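Local atomic coordinates of CBS domain-containing protein CBSX2, chloroplastic (Arabidopsis thaliana, PDB entry 3SL7), a protein that probably modulates plant development by regulating the chloroplast thioredoxin system, the piece described being its pair of CBS domains. Residues H17-S22 against L29-E34; D119-L124 against G148-A153. All blocks are in the same frame, centred on the assembly; numbering follows the deposited sequence.

Followed from the N terminus, the chain closes its first loop within the first CBS domain: interaction 1 brings the segment after strand 11-12 against helix 25-35, with six residues between 17-22 and 29-34. Interaction 2 comes later, in the second CBS domain, and joins helix 117-124 to helix 147-159 across a link of 23 residues that includes strands 131-135 and 141-146. The two loops follow in series and neither nest nor cross. The centres of interactions 1 and 2 lie about 23 Å apart, on opposite sides of the chain's centre. The nearest atoms of interactions 1 and 2 are about 11 Å apart. Both reach the second subunit, where V33 of helix 25-35 packs on G148 of the other copy.

Interaction 1 of 2, residues H17-S22 against L29-E34; sequences HVVKPS and LELLVE
L31 sets its CD2 methyl against the carbonyl oxygen of V18, CG1 of V19 and CB of H17, joining the entry loop of the first CBS domain to helix 25-35 of the CBS fold. All three pairs within 4.5 Å across the contact end on that one carbon. CG of L31 stands anti to its backbone N (chi1 -173°), which carries the branch from the helix toward the loop. V19 answers with CG1, 3.7 Å from L31 CD2, and the two side chains pass alongside, running in opposing senses. At the other end, L31 CD2 lies 4.3 Å from CB of H17, meeting the root of that side chain while the imidazole extends beyond; an acetate ion is bound about 4 Å from the H17 side chain.

No hydrogen bond crosses between 17-22 and 29-34; about 129 Å² is buried in total, and V19 with L31 is the apolar pair between side chains. The loop has its own anchorage: backbone hydrogen bonds join V19 to P41 and I43 of strand 39-43, and the V19 side chain also touches V53. The carbonyl oxygen V18 O, in the peptide that leads to V19, comes 3.4 Å from L31 CD2.

Interaction 2 of 2, residues D119-L124 against G148-A153; sequences DAARLL and GNVVRA
V150 divides its two methyls between A121 and L124, one turn apart on the facing helix. Its CG1 lies 4.0 Å from A121 CB, an ordinary apolar contact. The other methyl, V150 CG2, meets L124 CD1 at 3.4 Å, tighter than the usual van der Waals separation for two carbons. These are the two residue pairs within 4.5 Å, and no hydrogen bond runs between the segments.

With CG1 of V150 anti to the backbone N (chi1 175°) and CG2 anti to the carbonyl carbon, the two methyls point to different partners. CD1 of L124 is anti to its CA (chi2 180°), which carries that methyl outward to meet the valine tip to tip. A121 ends at CB, and the backbones approach most closely beside it: A121 CA is 6.7 Å from V150 CA.

Helix 117-124 and helix 147-159 are the two longer helices of the second CBS domain, and strands 131-135 and 141-146 come between them in the chain, the beta-alpha-beta-beta-alpha order of the CBS fold. The sheet backs the contact: L124 also packs on L132, while V150 and A120 both touch L145. At the start of the second helix, N149 N bonds to T146 OG1, and N149 ND2 bonds to T11 OG1 from the N-terminal part of the chain.

Further out, F85 of the second subunit packs on both A121 and V150. One residue along, V151 touches V33 of the same neighbouring subunit.

Interaction 1 of 2, residues H17-S22 against L29-E34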
# COMPACT_ATOMS: atom_id res chain seq x y z
N HIS A 17 11.60 2.38 4.51
CA HIS A 17 11.33 3.76 4.87
C HIS A 17 11.16 3.79 6.38
O HIS A 17 10.24 3.20 6.92
CB HIS A 17 10.07 4.23 4.15
CG HIS A 17 10.03 3.81 2.72
ND1 HIS A 17 10.93 4.27 1.78
CD2 HIS A 17 9.23 2.93 2.06
CE1 HIS A 17 10.67 3.72 0.61
NE2 HIS A 17 9.64 2.90 0.75
N VAL A 18 12.09 4.46 7.05
CA VAL A 18 12.13 4.41 8.50
C VAL A 18 11.89 5.79 9.08
O VAL A 18 12.14 6.80 8.42
CB VAL A 18 13.49 3.91 9.03
CG1 VAL A 18 13.77 2.48 8.53
CG2 VAL A 18 14.60 4.85 8.60
N VAL A 19 11.39 5.82 10.31
CA VAL A 19 11.36 7.05 11.10
C VAL A 19 11.94 6.73 12.47
O VAL A 19 12.24 5.57 12.77
CB VAL A 19 9.93 7.59 11.26
CG1 VAL A 19 9.39 8.06 9.91
CG2 VAL A 19 9.02 6.51 11.86
N LYS A 20 12.10 7.75 13.31
CA LYS A 20 12.57 7.56 14.66
C LYS A 20 11.48 7.98 15.64
O LYS A 20 10.52 8.62 15.25
CB LYS A 20 13.84 8.36 14.89
CG LYS A 20 14.92 8.08 13.86
CD LYS A 20 16.20 8.80 14.21
CE LYS A 20 17.29 8.51 13.21
NZ LYS A 20 18.53 9.27 13.54
N PRO A 21 11.63 7.61 16.92
CA PRO A 21 10.60 8.00 17.89
C PRO A 21 10.48 9.53 17.96
O PRO A 21 9.43 10.05 18.31
CB PRO A 21 11.14 7.45 19.20
CG PRO A 21 11.97 6.23 18.76
CD PRO A 21 12.63 6.71 17.50
N SER A 22 11.55 10.23 17.60
CA SER A 22 11.57 11.69 17.66
C SER A 22 11.03 12.34 16.39
O SER A 22 10.86 13.56 16.32
CB SER A 22 12.99 12.18 17.93
OG SER A 22 13.86 11.86 16.85
N LEU A 29 3.89 11.29 8.48
CA LEU A 29 2.78 11.30 7.53
C LEU A 29 3.27 11.62 6.12
O LEU A 29 2.88 10.95 5.16
CB LEU A 29 1.70 12.31 7.95
CG LEU A 29 0.79 11.86 9.09
CD1 LEU A 29 -0.08 13.03 9.58
CD2 LEU A 29 -0.07 10.69 8.66
N GLU A 30 4.14 12.62 6.00
CA GLU A 30 4.69 13.01 4.70
C GLU A 30 5.44 11.84 4.05
O GLU A 30 5.30 11.58 2.85
CB GLU A 30 5.61 14.22 4.83
CG GLU A 30 5.83 14.97 3.52
CD GLU A 30 6.66 16.22 3.69
OE1 GLU A 30 7.12 16.78 2.67
OE2 GLU A 30 6.86 16.66 4.85
N LEU A 31 6.23 11.14 4.86
CA LEU A 31 7.00 9.99 4.40
C LEU A 31 6.07 8.88 3.95
O LEU A 31 6.31 8.24 2.91
CB LEU A 31 7.93 9.49 5.50
CG LEU A 31 8.90 8.39 5.07
CD1 LEU A 31 9.77 8.89 3.92
CD2 LEU A 31 9.76 7.95 6.23
N LEU A 32 5.02 8.63 4.73
CA LEU A 32 4.02 7.64 4.35
C LEU A 32 3.46 7.93 2.97
O LEU A 32 3.44 7.05 2.12
CB LEU A 32 2.85 7.60 5.33
CG LEU A 32 3.04 6.92 6.68
CD1 LEU A 32 1.77 7.07 7.48
CD2 LEU A 32 3.39 5.46 6.48
N VAL A 33 3.02 9.16 2.75
CA VAL A 33 2.34 9.51 1.50
C VAL A 33 3.31 9.61 0.33
O VAL A 33 2.96 9.26 -0.79
CB VAL A 33 1.47 10.82 1.62
CG1 VAL A 33 0.54 10.73 2.81
CG2 VAL A 33 2.34 12.06 1.70
N GLU A 34 4.52 10.08 0.58
CA GLU A 34 5.52 10.15 -0.48
C GLU A 34 6.03 8.77 -0.91
O GLU A 34 6.20 8.51 -2.10
CB GLU A 34 6.70 11.04 -0.09
CG GLU A 34 6.61 12.43 -0.68
CD GLU A 34 7.96 13.10 -0.73
OE1 GLU A 34 8.93 12.51 -0.22
OE2 GLU A 34 8.04 14.22 -1.29

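Interaction 2 of 2, residues D119-L124 against G148-A153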
# COMPACT_ATOMS: atom_id res chain seq x y z
N ASP A 119 6.79 -20.13 8.14
CA ASP A 119 6.55 -19.63 9.49
C ASP A 119 6.33 -18.12 9.46
O ASP A 119 5.38 -17.61 10.05
CB ASP A 119 7.74 -19.95 10.40
CG ASP A 119 7.73 -21.39 10.88
OD1 ASP A 119 6.89 -22.17 10.40
OD2 ASP A 119 8.58 -21.73 11.73
N ALA A 120 7.21 -17.41 8.76
CA ALA A 120 7.11 -15.96 8.69
C ALA A 120 5.79 -15.55 8.04
O ALA A 120 5.14 -14.61 8.47
CB ALA A 120 8.29 -15.37 7.94
N ALA A 121 5.39 -16.27 7.00
CA ALA A 121 4.15 -15.94 6.30
C ALA A 121 2.96 -15.99 7.26
O ALA A 121 2.10 -15.11 7.24
CB ALA A 121 3.95 -16.89 5.13
N ARG A 122 2.92 -17.03 8.08
CA ARG A 122 1.87 -17.21 9.08
C ARG A 122 1.80 -16.00 10.01
O ARG A 122 0.73 -15.48 10.31
CB ARG A 122 2.18 -18.47 9.88
CG ARG A 122 0.98 -19.18 10.49
CD ARG A 122 1.33 -20.63 10.80
NE ARG A 122 1.79 -21.34 9.61
CZ ARG A 122 1.99 -22.65 9.54
NH1 ARG A 122 1.79 -23.42 10.60
NH2 ARG A 122 2.40 -23.20 8.40
N LEU A 123 2.98 -15.56 10.46
CA LEU A 123 3.09 -14.46 11.41
C LEU A 123 2.60 -13.15 10.85
O LEU A 123 2.01 -12.35 11.57
CB LEU A 123 4.55 -14.28 11.81
CG LEU A 123 5.15 -14.63 13.17
CD1 LEU A 123 4.24 -14.50 14.40
CD2 LEU A 123 6.02 -15.90 13.16
N LEU A 124 2.88 -12.90 9.57
CA LEU A 124 2.42 -11.67 8.93
C LEU A 124 0.98 -11.41 9.30
O LEU A 124 0.58 -10.27 9.55
CB LEU A 124 2.50 -11.78 7.41
CG LEU A 124 3.81 -11.42 6.74
CD1 LEU A 124 3.68 -11.60 5.23
CD2 LEU A 124 4.15 -10.00 7.08
N GLY A 148 3.26 -8.59 0.14
CA GLY A 148 3.72 -8.53 -1.23
C GLY A 148 4.99 -9.34 -1.48
O GLY A 148 5.13 -9.98 -2.51
N ASN A 149 5.93 -9.30 -0.54
CA ASN A 149 7.13 -10.12 -0.64
C ASN A 149 6.76 -11.59 -0.66
O ASN A 149 7.37 -12.37 -1.39
CB ASN A 149 8.07 -9.88 0.55
CG ASN A 149 8.71 -8.52 0.53
OD1 ASN A 149 8.88 -7.91 -0.53
ND2 ASN A 149 9.08 -8.03 1.72
N VAL A 150 5.79 -11.98 0.16
CA VAL A 150 5.42 -13.39 0.27
C VAL A 150 4.75 -13.84 -1.01
O VAL A 150 5.00 -14.94 -1.50
CB VAL A 150 4.51 -13.64 1.49
CG1 VAL A 150 4.03 -15.09 1.51
CG2 VAL A 150 5.24 -13.30 2.79
N VAL A 151 3.89 -13.00 -1.57
CA VAL A 151 3.28 -13.33 -2.86
C VAL A 151 4.35 -13.46 -3.95
O VAL A 151 4.33 -14.37 -4.78
CB VAL A 151 2.25 -12.27 -3.25
CG1 VAL A 151 1.70 -12.54 -4.65
CG2 VAL A 151 1.14 -12.23 -2.21
N ARG A 152 5.31 -12.54 -3.94
CA ARG A 152 6.41 -12.59 -4.88
C ARG A 152 7.13 -13.93 -4.77
O ARG A 152 7.51 -14.52 -5.78
CB ARG A 152 7.38 -11.44 -4.62
CG ARG A 152 8.46 -11.28 -5.66
CD ARG A 152 9.17 -9.95 -5.45
NE ARG A 152 10.41 -9.86 -6.21
CZ ARG A 152 11.56 -10.40 -5.82
NH1 ARG A 152 11.63 -11.07 -4.68
NH2 ARG A 152 12.65 -10.27 -6.56
N ALA A 153 7.30 -14.42 -3.55
CA ALA A 153 7.98 -15.69 -3.34
C ALA A 153 7.19 -16.85 -3.93
O ALA A 153 7.75 -17.69 -4.64
CB ALA A 153 8.25 -15.93 -1.86